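Local coordinates for ReP1-NCXSQ (Loligo pealei, PDB 3PPT), which binds and may transport fatty acids such as palmitoleate and, when phosphorylated, stimulates the Na+/Ca2+ exchanger of squid optic nerve, at the palmitoleic acid site. Residues are numbered along the deposited sequence; one frame, centred on the assembly and turned at random.

The palmitoleic acid site. Residues 16, 19-20, 29, 33, 38, 40, 53, 55, 57-60, 75-76, 78, 114, 116, 125, 127. With PAM (palmitoleic acid), chain B.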
# COMPACT_ATOMS: atom_id res chain seq x y z
N PHE A 16 -4.52 -11.85 -0.76
CA PHE A 16 -3.25 -11.32 -0.27
C PHE A 16 -2.16 -12.40 -0.19
O PHE A 16 -1.00 -12.12 -0.47
CB PHE A 16 -3.44 -10.64 1.08
CG PHE A 16 -2.25 -9.85 1.57
CD1 PHE A 16 -1.55 -9.00 0.73
CD2 PHE A 16 -1.88 -9.91 2.91
CE1 PHE A 16 -0.48 -8.24 1.22
CE2 PHE A 16 -0.83 -9.16 3.39
CZ PHE A 16 -0.12 -8.33 2.54
N TYR A 19 -0.65 -12.85 -3.57
CA TYR A 19 0.16 -11.67 -3.84
C TYR A 19 1.54 -11.85 -3.19
O TYR A 19 2.59 -11.69 -3.83
CB TYR A 19 -0.52 -10.37 -3.37
CG TYR A 19 0.38 -9.18 -3.63
CD1 TYR A 19 0.36 -8.52 -4.84
CD2 TYR A 19 1.30 -8.76 -2.67
CE1 TYR A 19 1.21 -7.47 -5.10
CE2 TYR A 19 2.17 -7.72 -2.92
CZ TYR A 19 2.12 -7.08 -4.14
OH TYR A 19 2.98 -6.05 -4.40
N MET A 20 1.55 -12.17 -1.89
CA MET A 20 2.80 -12.35 -1.18
C MET A 20 3.64 -13.50 -1.75
O MET A 20 4.86 -13.37 -1.86
CB MET A 20 2.55 -12.56 0.31
CG MET A 20 2.09 -11.28 1.02
SD MET A 20 2.08 -11.48 2.80
CE MET A 20 0.68 -12.58 3.01
N MET A 29 6.69 -15.04 7.53
CA MET A 29 6.25 -13.67 7.31
C MET A 29 4.85 -13.63 6.72
O MET A 29 4.04 -12.77 7.09
CB MET A 29 7.24 -12.90 6.44
CG MET A 29 6.83 -11.44 6.15
SD MET A 29 6.46 -10.42 7.59
CE MET A 29 7.61 -9.07 7.37
N ALA A 33 1.73 -11.61 8.23
CA ALA A 33 1.10 -10.60 7.40
C ALA A 33 -0.36 -10.92 7.12
O ALA A 33 -1.19 -10.02 7.12
CB ALA A 33 1.87 -10.40 6.11
N PRO A 38 -3.42 -4.13 9.60
CA PRO A 38 -2.60 -2.92 9.52
C PRO A 38 -3.40 -1.63 9.52
O PRO A 38 -4.57 -1.59 9.11
CB PRO A 38 -1.90 -3.06 8.16
CG PRO A 38 -2.80 -3.97 7.38
CD PRO A 38 -3.32 -4.95 8.38
N GLN A 40 -2.98 2.38 7.97
CA GLN A 40 -2.22 3.28 7.11
C GLN A 40 -2.54 4.70 7.52
O GLN A 40 -3.71 5.07 7.70
CB GLN A 40 -2.55 3.08 5.63
CG GLN A 40 -2.01 1.77 5.07
CD GLN A 40 -2.16 1.66 3.56
OE1 GLN A 40 -2.16 2.67 2.86
NE2 GLN A 40 -2.28 0.43 3.06
N THR A 53 2.60 2.55 7.24
CA THR A 53 1.80 1.33 7.39
C THR A 53 2.31 0.59 8.60
O THR A 53 3.49 0.22 8.64
CB THR A 53 1.88 0.42 6.14
OG1 THR A 53 1.56 1.18 4.97
CG2 THR A 53 0.91 -0.74 6.27
N THR A 55 1.93 -2.41 11.76
CA THR A 55 1.41 -3.65 12.33
C THR A 55 2.13 -3.90 13.65
O THR A 55 3.02 -3.16 14.02
CB THR A 55 1.67 -4.87 11.41
OG1 THR A 55 3.08 -5.12 11.35
CG2 THR A 55 1.11 -4.65 10.00
N PHE A 57 4.27 -6.16 14.20
CA PHE A 57 5.58 -6.78 13.96
C PHE A 57 6.47 -5.99 13.01
O PHE A 57 7.66 -6.26 12.94
CB PHE A 57 5.42 -8.22 13.46
CG PHE A 57 4.64 -8.32 12.18
CD1 PHE A 57 5.28 -8.28 10.94
CD2 PHE A 57 3.26 -8.45 12.22
CE1 PHE A 57 4.54 -8.37 9.76
CE2 PHE A 57 2.53 -8.53 11.05
CZ PHE A 57 3.16 -8.49 9.82
N LYS A 58 5.90 -5.05 12.26
CA LYS A 58 6.65 -4.32 11.24
C LYS A 58 5.92 -3.04 10.84
O LYS A 58 4.71 -3.03 10.67
CB LYS A 58 6.82 -5.19 9.98
CG LYS A 58 7.56 -4.53 8.81
CD LYS A 58 9.03 -4.32 9.14
CE LYS A 58 9.79 -3.72 7.97
NZ LYS A 58 11.25 -3.61 8.28
N THR A 59 6.68 -1.96 10.66
CA THR A 59 6.15 -0.71 10.14
C THR A 59 6.96 -0.27 8.93
O THR A 59 8.19 -0.42 8.92
CB THR A 59 6.21 0.39 11.21
OG1 THR A 59 5.28 0.06 12.25
CG2 THR A 59 5.82 1.76 10.65
N THR A 60 6.28 0.21 7.90
CA THR A 60 6.95 0.85 6.78
C THR A 60 6.57 2.31 6.73
O THR A 60 5.47 2.71 7.10
CB THR A 60 6.57 0.20 5.43
OG1 THR A 60 5.15 0.27 5.23
CG2 THR A 60 7.02 -1.24 5.39
N GLY A 75 7.86 -3.81 2.88
CA GLY A 75 7.76 -4.39 4.21
C GLY A 75 8.45 -5.73 4.35
O GLY A 75 8.98 -6.05 5.41
N ASP A 76 8.43 -6.51 3.28
CA ASP A 76 9.06 -7.82 3.27
C ASP A 76 10.54 -7.75 2.87
O ASP A 76 11.21 -8.78 2.85
CB ASP A 76 8.30 -8.79 2.36
CG ASP A 76 8.18 -8.30 0.93
OD1 ASP A 76 7.69 -7.17 0.71
OD2 ASP A 76 8.57 -9.06 0.00
N ARG A 78 12.05 -6.10 -0.08
CA ARG A 78 12.48 -5.98 -1.48
C ARG A 78 12.90 -4.56 -1.79
O ARG A 78 12.22 -3.60 -1.43
CB ARG A 78 11.36 -6.42 -2.43
CG ARG A 78 11.10 -7.91 -2.43
CD ARG A 78 9.84 -8.25 -3.19
NE ARG A 78 8.67 -7.81 -2.44
CZ ARG A 78 7.76 -6.94 -2.87
NH1 ARG A 78 7.82 -6.41 -4.09
NH2 ARG A 78 6.75 -6.62 -2.07
N MET A 114 -7.51 -0.57 -1.77
CA MET A 114 -6.14 -0.75 -2.19
C MET A 114 -6.06 -2.01 -3.04
O MET A 114 -6.38 -3.10 -2.57
CB MET A 114 -5.21 -0.84 -0.98
CG MET A 114 -3.74 -0.90 -1.38
SD MET A 114 -2.71 -1.23 0.07
CE MET A 114 -1.07 -1.11 -0.66
N LEU A 116 -3.62 -4.42 -5.28
CA LEU A 116 -2.22 -4.78 -5.47
C LEU A 116 -2.14 -5.78 -6.60
O LEU A 116 -2.77 -6.83 -6.55
CB LEU A 116 -1.64 -5.40 -4.19
CG LEU A 116 -1.70 -4.55 -2.92
CD1 LEU A 116 -3.01 -4.72 -2.19
CD2 LEU A 116 -0.53 -4.89 -1.99
N ARG A 125 -7.67 -5.04 -1.01
CA ARG A 125 -7.72 -4.80 0.43
C ARG A 125 -8.46 -3.51 0.72
O ARG A 125 -8.12 -2.44 0.19
CB ARG A 125 -6.31 -4.80 1.02
CG ARG A 125 -5.79 -6.22 1.13
CD ARG A 125 -4.32 -6.29 1.30
NE ARG A 125 -3.82 -5.86 2.60
CZ ARG A 125 -3.81 -6.64 3.69
NH1 ARG A 125 -4.37 -7.84 3.65
NH2 ARG A 125 -3.26 -6.19 4.80
N TYR A 127 -9.98 -0.77 3.40
CA TYR A 127 -9.73 -0.14 4.69
C TYR A 127 -10.88 0.80 5.06
O TYR A 127 -11.40 1.53 4.20
CB TYR A 127 -8.47 0.71 4.60
CG TYR A 127 -7.14 -0.03 4.66
CD1 TYR A 127 -6.34 0.07 5.78
CD2 TYR A 127 -6.66 -0.77 3.58
CE1 TYR A 127 -5.11 -0.55 5.86
CE2 TYR A 127 -5.42 -1.42 3.65
CZ TYR A 127 -4.66 -1.30 4.80
OH TYR A 127 -3.42 -1.90 4.91
C1 PAM B . -1.35 -3.30 2.80
O1 PAM B . -0.91 -2.14 2.97
O2 PAM B . -2.47 -3.66 3.24
C2 PAM B . -0.53 -4.33 2.03
C3 PAM B . 0.91 -3.89 1.76
C4 PAM B . 1.69 -4.99 1.05
C5 PAM B . 3.16 -4.60 0.93
C6 PAM B . 4.03 -5.62 0.20
C7 PAM B . 3.97 -7.00 0.83
C8 PAM B . 4.48 -6.97 2.26
C9 PAM B . 4.38 -8.35 2.87
C10 PAM B . 4.75 -8.59 4.13
C11 PAM B . 5.29 -7.51 5.04
C12 PAM B . 4.39 -7.39 6.26
C13 PAM B . 3.54 -6.13 6.21
C14 PAM B . 4.39 -4.89 6.49
C15 PAM B . 3.50 -3.66 6.55
C16 PAM B . 3.92 -2.75 7.68
O HOH W 1 1.28 -0.64 2.75
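Phe16, on helix 16-23, sets its CE1 and CZ rim against the carboxylate end of the palmitoleic acid chain, with CE1 3.9 Å from ligand C4. Its CG is anti to the backbone N (chi1 -170°), and Met20 CG lies over the rim of one ring face and Arg125 CZ over the rim of the other. That guanidinium, so held by one face, meets the carboxylate edge-on: Arg125 NE donates to ligand O2 at 2.7 Å, with O2 almost in the guanidinium plane. Tyr127 OH adds a second bond to ligand O2 at 2.6 Å, the oxygen lying in the plane of the phenol ring at its edge. Arg125 and Tyr127 bind the carboxylate head group inside this FABP-family beta-barrel, and the arginine's charge would favour an ionised carboxylate. The other oxygen, O1, reaches Thr53 OG1 through a water.

From there the partly occupied ligand, nearly all buried, folds back in a U. Met29 CE and Phe57 CE1 pack at the far limb, Phe57 CE1 3.6 Å from ligand C12. Phe57 takes the crowded rotamer (chi1 59°), its ring centred under Thr55 OG1, which stands 3.3 Å above the plane. Thr55 OG1 also donates to Lys58 O at 2.7 Å, on an in-plane lone pair, and accepts from the backbone N of Phe57 and Lys58, while Thr55 CG2 faces ligand C16, the methyl end. An alanine at Thr55 would remove these hydroxyl bonds and the CG2 contact, and would probably loosen the 55-58 loop and the placement of the Phe57 ring. Near the bend, Arg78 forms a salt bridge to Asp76, NE to OD2 at 2.7 Å and NH2 to OD1, each carboxylate oxygen using its syn lone pair, while Arg78 NH2 lies 3.7 Å from ligand C6.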